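Local atomic coordinates of transcriptional regulator, crp family (Thermotoga maritima, PDB entry 1O5L), a protein that probably binds DNA and regulates transcription as a member of the CRP family. Residues 38-43 with 77-82; 104-109 with 118-123; 25-28 with 32-35. All coordinates share one frame; numbering follows the deposited sequence.

Contact 1: residues 38-43 with 77-82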
ATOM      1  N   ASP A  38      -4.456 -13.305 -13.127  1.00 47.12           N
ATOM      2  CA  ASP A  38      -5.587 -13.969 -12.466  1.00 47.64           C
ATOM      3  C   ASP A  38      -6.227 -12.995 -11.462  1.00 47.99           C
ATOM      4  O   ASP A  38      -5.506 -12.261 -10.791  1.00 48.56           O
ATOM      5  CB  ASP A  38      -5.135 -15.234 -11.708  1.00 47.44           C
ATOM      6  CG  ASP A  38      -4.878 -16.448 -12.629  1.00 46.71           C
ATOM      7  OD1 ASP A  38      -5.068 -16.396 -13.854  1.00 46.16           O
ATOM      8  OD2 ASP A  38      -4.467 -17.533 -12.190  1.00 47.78           O
ATOM      9  N   PRO A  39      -7.560 -12.962 -11.362  1.00 48.77           N
ATOM     10  CA  PRO A  39      -8.213 -12.082 -10.389  1.00 48.85           C
ATOM     11  C   PRO A  39      -7.883 -12.477  -8.971  1.00 49.93           C
ATOM     12  O   PRO A  39      -7.691 -13.657  -8.690  1.00 49.35           O
ATOM     13  CB  PRO A  39      -9.735 -12.221 -10.678  1.00 49.32           C
ATOM     14  CG  PRO A  39      -9.892 -13.175 -11.858  1.00 48.76           C
ATOM     15  CD  PRO A  39      -8.527 -13.709 -12.198  1.00 48.79           C
ATOM     16  N   ILE A  40      -7.731 -11.473  -8.105  1.00 51.85           N
ATOM     17  CA  ILE A  40      -7.525 -11.711  -6.683  1.00 53.17           C
ATOM     18  C   ILE A  40      -8.896 -11.705  -6.062  1.00 54.34           C
ATOM     19  O   ILE A  40      -9.552 -10.654  -5.965  1.00 54.24           O
ATOM     20  CB  ILE A  40      -6.637 -10.626  -6.025  1.00 53.09           C
ATOM     21  CG1 ILE A  40      -5.287 -10.554  -6.726  1.00 53.12           C
ATOM     22  CG2 ILE A  40      -6.513 -10.891  -4.498  1.00 53.61           C
ATOM     23  CD1 ILE A  40      -4.247  -9.675  -6.030  1.00 53.93           C
ATOM     24  N   GLU A  41      -9.345 -12.890  -5.669  1.00 56.20           N
ATOM     25  CA  GLU A  41     -10.633 -13.026  -5.001  1.00 57.81           C
ATOM     26  C   GLU A  41     -10.504 -13.315  -3.495  1.00 58.48           C
ATOM     27  O   GLU A  41     -11.174 -12.719  -2.682  1.00 60.19           O
ATOM     28  CB  GLU A  41     -11.461 -14.070  -5.746  1.00 58.15           C
ATOM     29  CG  GLU A  41     -11.976 -13.494  -7.062  1.00 60.50           C
ATOM     30  CD  GLU A  41     -12.233 -14.516  -8.154  1.00 64.49           C
ATOM     31  OE1 GLU A  41     -11.782 -15.680  -8.034  1.00 67.36           O
ATOM     32  OE2 GLU A  41     -12.897 -14.144  -9.156  1.00 67.10           O
ATOM     33  N   ASP A  42      -9.652 -14.236  -3.123  1.00 59.12           N
ATOM     34  CA  ASP A  42      -9.419 -14.530  -1.734  1.00 59.11           C
ATOM     35  C   ASP A  42      -8.055 -13.979  -1.363  1.00 58.84           C
ATOM     36  O   ASP A  42      -7.153 -13.861  -2.224  1.00 59.09           O
ATOM     37  CB  ASP A  42      -9.434 -16.032  -1.530  1.00 59.30           C
ATOM     38  CG  ASP A  42     -10.837 -16.622  -1.526  1.00 61.49           C
ATOM     39  OD1 ASP A  42     -11.921 -15.994  -1.605  1.00 64.85           O
ATOM     40  OD2 ASP A  42     -10.913 -17.858  -1.391  1.00 67.47           O
ATOM     41  N   VAL A  43      -7.912 -13.639  -0.084  1.00 57.71           N
ATOM     42  CA  VAL A  43      -6.628 -13.335   0.515  1.00 56.28           C
ATOM     43  C   VAL A  43      -5.895 -14.679   0.771  1.00 56.31           C
ATOM     44  O   VAL A  43      -6.417 -15.603   1.441  1.00 55.02           O
ATOM     45  CB  VAL A  43      -6.824 -12.561   1.843  1.00 56.12           C
ATOM     46  CG1 VAL A  43      -5.487 -12.279   2.524  1.00 55.63           C
ATOM     47  CG2 VAL A  43      -7.617 -11.274   1.611  1.00 56.33           C
ATOM     48  N   GLY A  77      -0.415  -5.768  -1.157  1.00 50.21           N
ATOM     49  CA  GLY A  77      -0.705  -4.448  -1.731  1.00 50.06           C
ATOM     50  C   GLY A  77      -1.628  -4.401  -2.958  1.00 49.10           C
ATOM     51  O   GLY A  77      -2.041  -3.324  -3.367  1.00 48.53           O
ATOM     52  N   PHE A  78      -1.942  -5.564  -3.536  1.00 49.03           N
ATOM     53  CA  PHE A  78      -2.756  -5.639  -4.753  1.00 49.11           C
ATOM     54  C   PHE A  78      -4.189  -6.085  -4.450  1.00 48.78           C
ATOM     55  O   PHE A  78      -5.081  -5.939  -5.292  1.00 47.97           O
ATOM     56  CB  PHE A  78      -2.091  -6.581  -5.777  1.00 49.37           C
ATOM     57  CG  PHE A  78      -0.765  -6.075  -6.300  1.00 48.98           C
ATOM     58  CD1 PHE A  78      -0.717  -5.198  -7.367  1.00 48.96           C
ATOM     59  CD2 PHE A  78       0.426  -6.491  -5.729  1.00 49.86           C
ATOM     60  CE1 PHE A  78       0.522  -4.711  -7.863  1.00 51.56           C
ATOM     61  CE2 PHE A  78       1.677  -6.011  -6.215  1.00 51.43           C
ATOM     62  CZ  PHE A  78       1.722  -5.130  -7.276  1.00 49.94           C
ATOM     63  N   ILE A  79      -4.410  -6.602  -3.240  1.00 48.99           N
ATOM     64  CA  ILE A  79      -5.690  -7.237  -2.904  1.00 49.23           C
ATOM     65  C   ILE A  79      -6.847  -6.291  -3.079  1.00 49.01           C
ATOM     66  O   ILE A  79      -7.823  -6.643  -3.755  1.00 48.80           O
ATOM     67  CB  ILE A  79      -5.666  -7.839  -1.469  1.00 49.72           C
ATOM     68  CG1 ILE A  79      -4.658  -8.990  -1.379  1.00 49.49           C
ATOM     69  CG2 ILE A  79      -7.046  -8.359  -1.073  1.00 49.31           C
ATOM     70  CD1 ILE A  79      -4.239  -9.334   0.066  1.00 50.70           C
ATOM     71  N   PHE A  80      -6.701  -5.061  -2.561  1.00 48.69           N
ATOM     72  CA  PHE A  80      -7.805  -4.103  -2.493  1.00 48.20           C
ATOM     73  C   PHE A  80      -7.798  -2.994  -3.562  1.00 49.08           C
ATOM     74  O   PHE A  80      -8.541  -2.014  -3.440  1.00 48.62           O
ATOM     75  CB  PHE A  80      -7.933  -3.551  -1.047  1.00 47.76           C
ATOM     76  CG  PHE A  80      -8.380  -4.621  -0.022  1.00 47.09           C
ATOM     77  CD1 PHE A  80      -9.716  -5.029   0.047  1.00 46.48           C
ATOM     78  CD2 PHE A  80      -7.453  -5.243   0.816  1.00 46.01           C
ATOM     79  CE1 PHE A  80     -10.127  -6.029   0.958  1.00 45.88           C
ATOM     80  CE2 PHE A  80      -7.823  -6.224   1.714  1.00 44.06           C
ATOM     81  CZ  PHE A  80      -9.192  -6.630   1.780  1.00 47.69           C
ATOM     82  N   SER A  81      -7.033  -3.150  -4.646  1.00 50.25           N
ATOM     83  CA  SER A  81      -7.201  -2.199  -5.770  1.00 51.74           C
ATOM     84  C   SER A  81      -8.540  -2.379  -6.495  1.00 52.22           C
ATOM     85  O   SER A  81      -9.275  -3.349  -6.279  1.00 51.77           O
ATOM     86  CB  SER A  81      -6.043  -2.243  -6.776  1.00 51.66           C
ATOM     87  OG  SER A  81      -5.740  -3.549  -7.193  1.00 54.70           O
ATOM     88  N   SER A  82      -8.883  -1.386  -7.302  1.00 52.93           N
ATOM     89  CA  SER A  82      -9.868  -1.563  -8.378  1.00 53.76           C
ATOM     90  C   SER A  82      -9.388  -2.654  -9.363  1.00 53.87           C
ATOM     91  O   SER A  82      -8.214  -2.701  -9.738  1.00 54.04           O
ATOM     92  CB  SER A  82     -10.051  -0.232  -9.092  1.00 53.83           C
ATOM     93  OG  SER A  82      -9.005   0.636  -8.676  1.00 55.46           O
TER
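Ile40 and Val43 meet Ile79 and the root of the Phe78 side chain in a contact made by aliphatic side-chain carbons. The two branches of Ile40 divide the work. Its CD1 reaches Phe78 CB at 3.8 Å, while the ring beyond leads away from this contact; its CG2 lies 4.1 Å from Ile79 CG1, the two isoleucines crossing nearly at right angles. Ile40 has CG2 anti to the backbone N and CG1 beside that N (chi1 -58°), which spreads the branches toward two successive residues, as suits a beta-branched side chain. Val43 also crosses Ile79 at about a right angle, with both of its methyls engaged: CG2 stands 4.0 Å from Ile79 CG2, and CG1 is 4.0 Å from Ile79 CD1.

In the cyclic nucleotide-binding domain, a cupin-like fold of antiparallel beta-sheets, this contact joins the start of strand 42-48 and the loop residues leading into it to the connection following strand 72-73. That connection bends through a type I turn from Phe78 to Ser81. Ser81 OG donates to Phe78 O at 3.1 Å, approaching 31° out of the carbonyl plane, and the small hydroxyl thus reinforces a turn whose backbone bond from Ser81 N to Phe78 O is weak. Immediately after Ile79, Phe80 turns a ring face to that residue's CG2.

Farther out, Ile73 packs on both Val43 and Ile79. Lys103 NZ hydrogen-bonds Ile79 O and, weakly, Ile40 O, so one flexible cationic side chain spans both segments, while the Phe78 ring meets that of Phe128 of the second subunit.

Contact 2: residues 104-109 with 118-123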
ATOM      1  N   GLU A 104     -14.350 -10.552   1.895  1.00 50.55           N
ATOM      2  CA  GLU A 104     -15.346  -9.910   2.762  1.00 50.86           C
ATOM      3  C   GLU A 104     -15.156 -10.310   4.213  1.00 49.49           C
ATOM      4  O   GLU A 104     -15.294  -9.464   5.108  1.00 49.37           O
ATOM      5  CB  GLU A 104     -16.792 -10.238   2.336  1.00 50.97           C
ATOM      6  CG  GLU A 104     -17.210  -9.659   0.988  1.00 55.87           C
ATOM      7  CD  GLU A 104     -17.057  -8.130   0.884  1.00 61.58           C
ATOM      8  OE1 GLU A 104     -17.250  -7.429   1.900  1.00 63.71           O
ATOM      9  OE2 GLU A 104     -16.745  -7.624  -0.222  1.00 65.69           O
ATOM     10  N   VAL A 105     -14.857 -11.593   4.433  1.00 48.27           N
ATOM     11  CA  VAL A 105     -14.507 -12.082   5.736  1.00 47.61           C
ATOM     12  C   VAL A 105     -13.184 -11.447   6.200  1.00 49.09           C
ATOM     13  O   VAL A 105     -13.071 -11.047   7.381  1.00 48.76           O
ATOM     14  CB  VAL A 105     -14.428 -13.612   5.759  1.00 47.21           C
ATOM     15  CG1 VAL A 105     -13.956 -14.110   7.116  1.00 46.25           C
ATOM     16  CG2 VAL A 105     -15.789 -14.240   5.410  1.00 47.29           C
ATOM     17  N   PHE A 106     -12.184 -11.340   5.309  1.00 49.69           N
ATOM     18  CA  PHE A 106     -10.926 -10.712   5.750  1.00 51.27           C
ATOM     19  C   PHE A 106     -11.182  -9.261   6.196  1.00 50.97           C
ATOM     20  O   PHE A 106     -10.689  -8.848   7.220  1.00 50.75           O
ATOM     21  CB  PHE A 106      -9.818 -10.788   4.697  1.00 51.74           C
ATOM     22  CG  PHE A 106      -8.453 -10.451   5.243  1.00 52.71           C
ATOM     23  CD1 PHE A 106      -7.779 -11.349   6.068  1.00 53.90           C
ATOM     24  CD2 PHE A 106      -7.842  -9.219   4.956  1.00 52.75           C
ATOM     25  CE1 PHE A 106      -6.496 -11.027   6.602  1.00 53.14           C
ATOM     26  CE2 PHE A 106      -6.579  -8.885   5.477  1.00 52.86           C
ATOM     27  CZ  PHE A 106      -5.900  -9.793   6.291  1.00 54.41           C
ATOM     28  N   LEU A 107     -12.024  -8.525   5.482  1.00 51.61           N
ATOM     29  CA  LEU A 107     -12.410  -7.170   5.930  1.00 52.27           C
ATOM     30  C   LEU A 107     -13.064  -7.143   7.316  1.00 51.97           C
ATOM     31  O   LEU A 107     -12.782  -6.242   8.100  1.00 51.64           O
ATOM     32  CB  LEU A 107     -13.395  -6.506   4.958  1.00 52.75           C
ATOM     33  CG  LEU A 107     -12.866  -5.810   3.723  1.00 54.15           C
ATOM     34  CD1 LEU A 107     -14.061  -5.463   2.851  1.00 55.06           C
ATOM     35  CD2 LEU A 107     -12.047  -4.550   4.033  1.00 55.82           C
ATOM     36  N   ASP A 108     -13.969  -8.098   7.575  1.00 51.28           N
ATOM     37  CA  ASP A 108     -14.652  -8.206   8.866  1.00 50.50           C
ATOM     38  C   ASP A 108     -13.628  -8.401   9.972  1.00 50.79           C
ATOM     39  O   ASP A 108     -13.754  -7.789  11.006  1.00 51.01           O
ATOM     40  CB  ASP A 108     -15.656  -9.382   8.921  1.00 49.95           C
ATOM     41  CG  ASP A 108     -16.827  -9.230   7.965  1.00 48.82           C
ATOM     42  OD1 ASP A 108     -17.095  -8.112   7.508  1.00 48.49           O
ATOM     43  OD2 ASP A 108     -17.563 -10.185   7.622  1.00 48.49           O
ATOM     44  N   LEU A 109     -12.651  -9.280   9.754  1.00 51.18           N
ATOM     45  CA  LEU A 109     -11.580  -9.533  10.720  1.00 52.13           C
ATOM     46  C   LEU A 109     -10.730  -8.278  11.017  1.00 53.18           C
ATOM     47  O   LEU A 109     -10.398  -8.014  12.171  1.00 53.37           O
ATOM     48  CB  LEU A 109     -10.655 -10.651  10.224  1.00 51.85           C
ATOM     49  CG  LEU A 109     -11.235 -12.058  10.191  1.00 53.58           C
ATOM     50  CD1 LEU A 109     -10.318 -13.011   9.458  1.00 53.91           C
ATOM     51  CD2 LEU A 109     -11.551 -12.603  11.601  1.00 54.37           C
ATOM     52  N   LEU A 118      -3.365  -3.225  12.042  1.00 50.05           N
ATOM     53  CA  LEU A 118      -2.053  -2.616  12.090  1.00 50.53           C
ATOM     54  C   LEU A 118      -0.993  -3.437  11.356  1.00 50.22           C
ATOM     55  O   LEU A 118      -0.217  -2.875  10.594  1.00 47.99           O
ATOM     56  CB  LEU A 118      -1.617  -2.386  13.530  1.00 51.11           C
ATOM     57  CG  LEU A 118      -2.047  -1.033  14.108  1.00 52.78           C
ATOM     58  CD1 LEU A 118      -1.913  -1.044  15.614  1.00 52.62           C
ATOM     59  CD2 LEU A 118      -1.215   0.077  13.494  1.00 52.88           C
ATOM     60  N   PHE A 119      -0.983  -4.753  11.601  1.00 50.32           N
ATOM     61  CA  PHE A 119      -0.088  -5.667  10.910  1.00 50.63           C
ATOM     62  C   PHE A 119      -0.227  -5.572   9.394  1.00 50.82           C
ATOM     63  O   PHE A 119       0.771  -5.365   8.703  1.00 50.08           O
ATOM     64  CB  PHE A 119      -0.332  -7.104  11.358  1.00 51.93           C
ATOM     65  CG  PHE A 119       0.512  -8.107  10.626  1.00 52.66           C
ATOM     66  CD1 PHE A 119       0.068  -8.668   9.421  1.00 55.43           C
ATOM     67  CD2 PHE A 119       1.761  -8.472  11.118  1.00 54.73           C
ATOM     68  CE1 PHE A 119       0.871  -9.584   8.716  1.00 55.94           C
ATOM     69  CE2 PHE A 119       2.560  -9.407  10.431  1.00 55.26           C
ATOM     70  CZ  PHE A 119       2.109  -9.962   9.232  1.00 54.52           C
ATOM     71  N   PHE A 120      -1.466  -5.722   8.898  1.00 50.58           N
ATOM     72  CA  PHE A 120      -1.804  -5.606   7.476  1.00 50.34           C
ATOM     73  C   PHE A 120      -1.405  -4.254   6.869  1.00 50.79           C
ATOM     74  O   PHE A 120      -0.791  -4.205   5.792  1.00 50.85           O
ATOM     75  CB  PHE A 120      -3.323  -5.845   7.255  1.00 50.90           C
ATOM     76  CG  PHE A 120      -3.716  -5.899   5.796  1.00 50.49           C
ATOM     77  CD1 PHE A 120      -3.283  -6.941   4.994  1.00 51.75           C
ATOM     78  CD2 PHE A 120      -4.445  -4.896   5.221  1.00 52.19           C
ATOM     79  CE1 PHE A 120      -3.590  -6.998   3.662  1.00 50.27           C
ATOM     80  CE2 PHE A 120      -4.772  -4.952   3.849  1.00 51.47           C
ATOM     81  CZ  PHE A 120      -4.335  -6.017   3.088  1.00 51.04           C
ATOM     82  N   LEU A 121      -1.774  -3.154   7.521  1.00 51.40           N
ATOM     83  CA  LEU A 121      -1.439  -1.846   6.985  1.00 52.44           C
ATOM     84  C   LEU A 121       0.102  -1.659   6.949  1.00 53.11           C
ATOM     85  O   LEU A 121       0.621  -1.082   5.978  1.00 52.53           O
ATOM     86  CB  LEU A 121      -2.102  -0.728   7.766  1.00 51.87           C
ATOM     87  CG  LEU A 121      -3.626  -0.599   7.738  1.00 53.38           C
ATOM     88  CD1 LEU A 121      -4.025   0.517   8.697  1.00 52.87           C
ATOM     89  CD2 LEU A 121      -4.185  -0.329   6.328  1.00 54.04           C
ATOM     90  N   LYS A 122       0.802  -2.180   7.979  1.00 53.45           N
ATOM     91  CA  LYS A 122       2.265  -2.222   8.021  1.00 54.30           C
ATOM     92  C   LYS A 122       2.889  -3.037   6.873  1.00 54.87           C
ATOM     93  O   LYS A 122       3.875  -2.616   6.261  1.00 54.19           O
ATOM     94  CB  LYS A 122       2.750  -2.776   9.371  1.00 54.82           C
ATOM     95  CG  LYS A 122       4.270  -2.642   9.627  1.00 55.40           C
ATOM     96  CD  LYS A 122       4.699  -3.179  11.027  1.00 56.33           C
ATOM     97  CE  LYS A 122       6.242  -3.148  11.172  1.00 59.02           C
ATOM     98  NZ  LYS A 122       6.760  -3.313  12.593  1.00 60.25           N
ATOM     99  N   ASP A 123       2.305  -4.194   6.582  1.00 55.45           N
ATOM    100  CA  ASP A 123       2.778  -5.058   5.498  1.00 56.65           C
ATOM    101  C   ASP A 123       2.696  -4.359   4.131  1.00 56.72           C
ATOM    102  O   ASP A 123       3.651  -4.368   3.342  1.00 56.38           O
ATOM    103  CB  ASP A 123       1.944  -6.334   5.468  1.00 57.37           C
ATOM    104  CG  ASP A 123       2.414  -7.332   4.430  1.00 58.62           C
ATOM    105  OD1 ASP A 123       2.214  -7.234   3.213  1.00 64.78           O
ATOM    106  OD2 ASP A 123       3.027  -8.325   4.800  1.00 63.87           O
TER
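Phe106 and Phe120 mark the nearest backbone approach of helical segments 104-109 and 118-123, with their CA atoms 10.6 Å apart. A separation this wide calls for long side chains, and two phenylalanines span it by themselves. Each CB points toward the opposing helix, and each ring is carried outward with CG anti to the backbone N (chi1 -166° at Phe106 and -173° at Phe120).

The rings form a T-shaped, edge-to-face pair, with centroids 5.4 Å apart and planes inclined at 71°. Phe106 supplies the edge. Its CE2 stands 3.8 Å above the plane of the Phe120 ring, displaced from the centre toward the rim, so that its closest atom there is CD1 of Phe120, at 3.9 Å. CZ of Phe106 follows at 4.1 Å from the same CD1. An edge of slightly positive C-H groups meeting the electron-rich face of another ring is a favourable way for aromatics to pack, and both residues are buried, as wholly apolar side chains suit.

Around the pair, helix 114-139 makes subunit contacts, as the corresponding long helix does in CRP-type dimers: Phe120 packs on Leu121 of the second subunit, and Leu121 meets its counterpart there. Helix 103-112 meets the second subunit too, through charge: Glu104 and Asp108 both form salt bridges with its Arg114. Phe119 turns to Met13 and Leu15 near the modelled N-terminus, and Asp123 OD1 accepts a hydrogen bond from Ser76, tying the long helix to the loop after strand 72-73.

Contact 3: residues 25-28 with 32-35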
ATOM      1  N   ILE A  25      -5.424 -25.009   1.011  1.00 55.39           N
ATOM      2  CA  ILE A  25      -5.098 -25.559  -0.299  1.00 55.68           C
ATOM      3  C   ILE A  25      -3.628 -25.906  -0.338  1.00 54.62           C
ATOM      4  O   ILE A  25      -2.780 -25.115   0.097  1.00 53.34           O
ATOM      5  CB  ILE A  25      -5.420 -24.572  -1.454  1.00 55.53           C
ATOM      6  CG1 ILE A  25      -6.814 -23.991  -1.341  1.00 57.34           C
ATOM      7  CG2 ILE A  25      -5.358 -25.307  -2.823  1.00 56.84           C
ATOM      8  CD1 ILE A  25      -6.922 -22.645  -2.040  1.00 59.15           C
ATOM      9  N   VAL A  26      -3.349 -27.084  -0.900  1.00 54.22           N
ATOM     10  CA  VAL A  26      -2.012 -27.627  -0.997  1.00 54.29           C
ATOM     11  C   VAL A  26      -1.545 -27.729  -2.466  1.00 53.86           C
ATOM     12  O   VAL A  26      -2.361 -27.953  -3.381  1.00 53.76           O
ATOM     13  CB  VAL A  26      -1.927 -29.017  -0.301  1.00 54.83           C
ATOM     14  CG1 VAL A  26      -2.550 -28.969   1.110  1.00 55.66           C
ATOM     15  CG2 VAL A  26      -2.592 -30.088  -1.129  1.00 55.24           C
ATOM     16  N   PHE A  27      -0.237 -27.578  -2.677  1.00 53.16           N
ATOM     17  CA  PHE A  27       0.365 -27.663  -4.012  1.00 52.89           C
ATOM     18  C   PHE A  27       1.628 -28.493  -3.994  1.00 52.95           C
ATOM     19  O   PHE A  27       2.376 -28.454  -3.034  1.00 53.45           O
ATOM     20  CB  PHE A  27       0.697 -26.273  -4.546  1.00 52.88           C
ATOM     21  CG  PHE A  27      -0.492 -25.331  -4.589  1.00 52.17           C
ATOM     22  CD1 PHE A  27      -0.842 -24.588  -3.467  1.00 50.82           C
ATOM     23  CD2 PHE A  27      -1.245 -25.201  -5.751  1.00 50.90           C
ATOM     24  CE1 PHE A  27      -1.941 -23.743  -3.504  1.00 52.06           C
ATOM     25  CE2 PHE A  27      -2.329 -24.357  -5.807  1.00 50.61           C
ATOM     26  CZ  PHE A  27      -2.684 -23.615  -4.687  1.00 51.68           C
ATOM     27  N   ARG A  28       1.852 -29.265  -5.056  1.00 53.21           N
ATOM     28  CA  ARG A  28       3.060 -30.050  -5.206  1.00 53.17           C
ATOM     29  C   ARG A  28       4.142 -29.145  -5.767  1.00 53.05           C
ATOM     30  O   ARG A  28       3.855 -28.099  -6.315  1.00 53.21           O
ATOM     31  CB  ARG A  28       2.844 -31.236  -6.157  1.00 53.02           C
ATOM     32  CG  ARG A  28       1.660 -32.166  -5.823  1.00 53.90           C
ATOM     33  N   ILE A  32       1.513 -24.386 -10.266  1.00 53.40           N
ATOM     34  CA  ILE A  32       1.170 -22.964 -10.276  1.00 53.12           C
ATOM     35  C   ILE A  32       0.025 -22.636  -9.310  1.00 52.14           C
ATOM     36  O   ILE A  32      -1.065 -23.183  -9.407  1.00 52.18           O
ATOM     37  CB  ILE A  32       0.843 -22.507 -11.723  1.00 53.12           C
ATOM     38  CG1 ILE A  32       2.090 -22.685 -12.602  1.00 53.49           C
ATOM     39  CG2 ILE A  32       0.389 -21.058 -11.741  1.00 53.60           C
ATOM     40  CD1 ILE A  32       1.849 -22.538 -14.085  1.00 53.59           C
ATOM     41  N   VAL A  33       0.286 -21.732  -8.377  1.00 51.65           N
ATOM     42  CA  VAL A  33      -0.755 -21.263  -7.457  1.00 51.50           C
ATOM     43  C   VAL A  33      -1.695 -20.253  -8.161  1.00 51.18           C
ATOM     44  O   VAL A  33      -2.904 -20.369  -8.088  1.00 51.25           O
ATOM     45  CB  VAL A  33      -0.123 -20.645  -6.184  1.00 51.31           C
ATOM     46  CG1 VAL A  33      -1.181 -20.235  -5.219  1.00 50.22           C
ATOM     47  CG2 VAL A  33       0.833 -21.657  -5.512  1.00 51.39           C
ATOM     48  N   LYS A  34      -1.116 -19.266  -8.835  1.00 51.10           N
ATOM     49  CA  LYS A  34      -1.862 -18.317  -9.655  1.00 50.60           C
ATOM     50  C   LYS A  34      -1.007 -17.900 -10.847  1.00 50.90           C
ATOM     51  O   LYS A  34       0.245 -17.900 -10.788  1.00 50.36           O
ATOM     52  CB  LYS A  34      -2.204 -17.053  -8.876  1.00 50.74           C
ATOM     53  CG  LYS A  34      -3.123 -17.216  -7.686  1.00 50.11           C
ATOM     54  CD  LYS A  34      -4.560 -17.463  -8.124  1.00 49.70           C
ATOM     55  CE  LYS A  34      -5.439 -17.853  -6.964  1.00 49.90           C
ATOM     56  NZ  LYS A  34      -6.825 -18.143  -7.427  1.00 50.77           N
ATOM     57  N   HIS A  35      -1.696 -17.568 -11.936  1.00 50.37           N
ATOM     58  CA  HIS A  35      -1.074 -16.957 -13.100  1.00 49.97           C
ATOM     59  C   HIS A  35      -1.144 -15.468 -12.993  1.00 49.40           C
ATOM     60  O   HIS A  35      -2.081 -14.910 -12.412  1.00 48.36           O
ATOM     61  CB  HIS A  35      -1.794 -17.341 -14.388  1.00 50.01           C
ATOM     62  CG  HIS A  35      -1.695 -18.788 -14.696  1.00 51.05           C
ATOM     63  ND1 HIS A  35      -2.602 -19.707 -14.215  1.00 52.00           N
ATOM     64  CD2 HIS A  35      -0.758 -19.489 -15.376  1.00 51.73           C
ATOM     65  CE1 HIS A  35      -2.243 -20.912 -14.622  1.00 53.44           C
ATOM     66  NE2 HIS A  35      -1.131 -20.806 -15.331  1.00 52.37           N
TER
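The Phe27 ring carries Val33 on one face: methyl CG2 sits 3.8 Å from the ring centroid and only 5° off the normal, a nearly perfectly centred CH-pi contact. The other methyl, CG1, reaches past the rim at the far end, 3.7 Å from Phe27 CZ. Ile32 O approaches Phe27 CE2 obliquely at 4.0 Å, and Val33 CA lies near that same ring carbon. Farther along segment 32-35 a second flat group is covered in similar fashion, the His35 imidazole having Ile32 CG2 over the centre of one face at 3.8 Å.

The torsion of Val33 explains the grip. With CG1 anti to the backbone N (chi1 -177°) and CG2 beside it, both methyls are presented to Phe27, and the two side chains cross nearly at right angles. A beta-branched residue suits this place because one methyl can cover the ring centre while the other reaches its far end.

Strand 23-27 belongs to one sheet of the cyclic nucleotide-binding domain and strand 32-34 to the other, so the contact bridges the two sheets where the chain passes between them. The chain turns a corner at Val33, which with Lys34 faces Val90 in a classic beta bulge. Ile98 touches both Phe27 and Val33, and Ala92 also packs on Phe27. Were Phe27 replaced by alanine, the Val33 methyls would probably lose their aromatic platform and a gap would be likely to open between the sheet edges.

Chemically, the contact rests on dispersion and on weakly polarised C-H groups over a pi face. Such forces are short-ranged, so close fit, with neither charge nor hydrogen bonding between the two segments, governs how well this contact holds.

Contacts 1 and 2 form one apolar region, with centres 13 Å apart. Val43 CG2 packs on Phe106 CG at 3.8 Å; Phe80 CE2 likewise reaches Phe120 CZ at 3.8 Å, and Phe80 CE1 meets Leu107 CG at 3.9 Å. Strand 42-48 and the loop after strand 72-73 are thereby packed on the two helices, and both contacts touch the second subunit. Contact 3 has its centre about 16 Å from that of contact 1, which it adjoins in sequence and through the hydrogen bond from His35 N to Asp38 OD2, and about 23 Å from that of contact 2, across the chain's centre. It bridges the two sheets at the surface, untouched by other chains of the assembly.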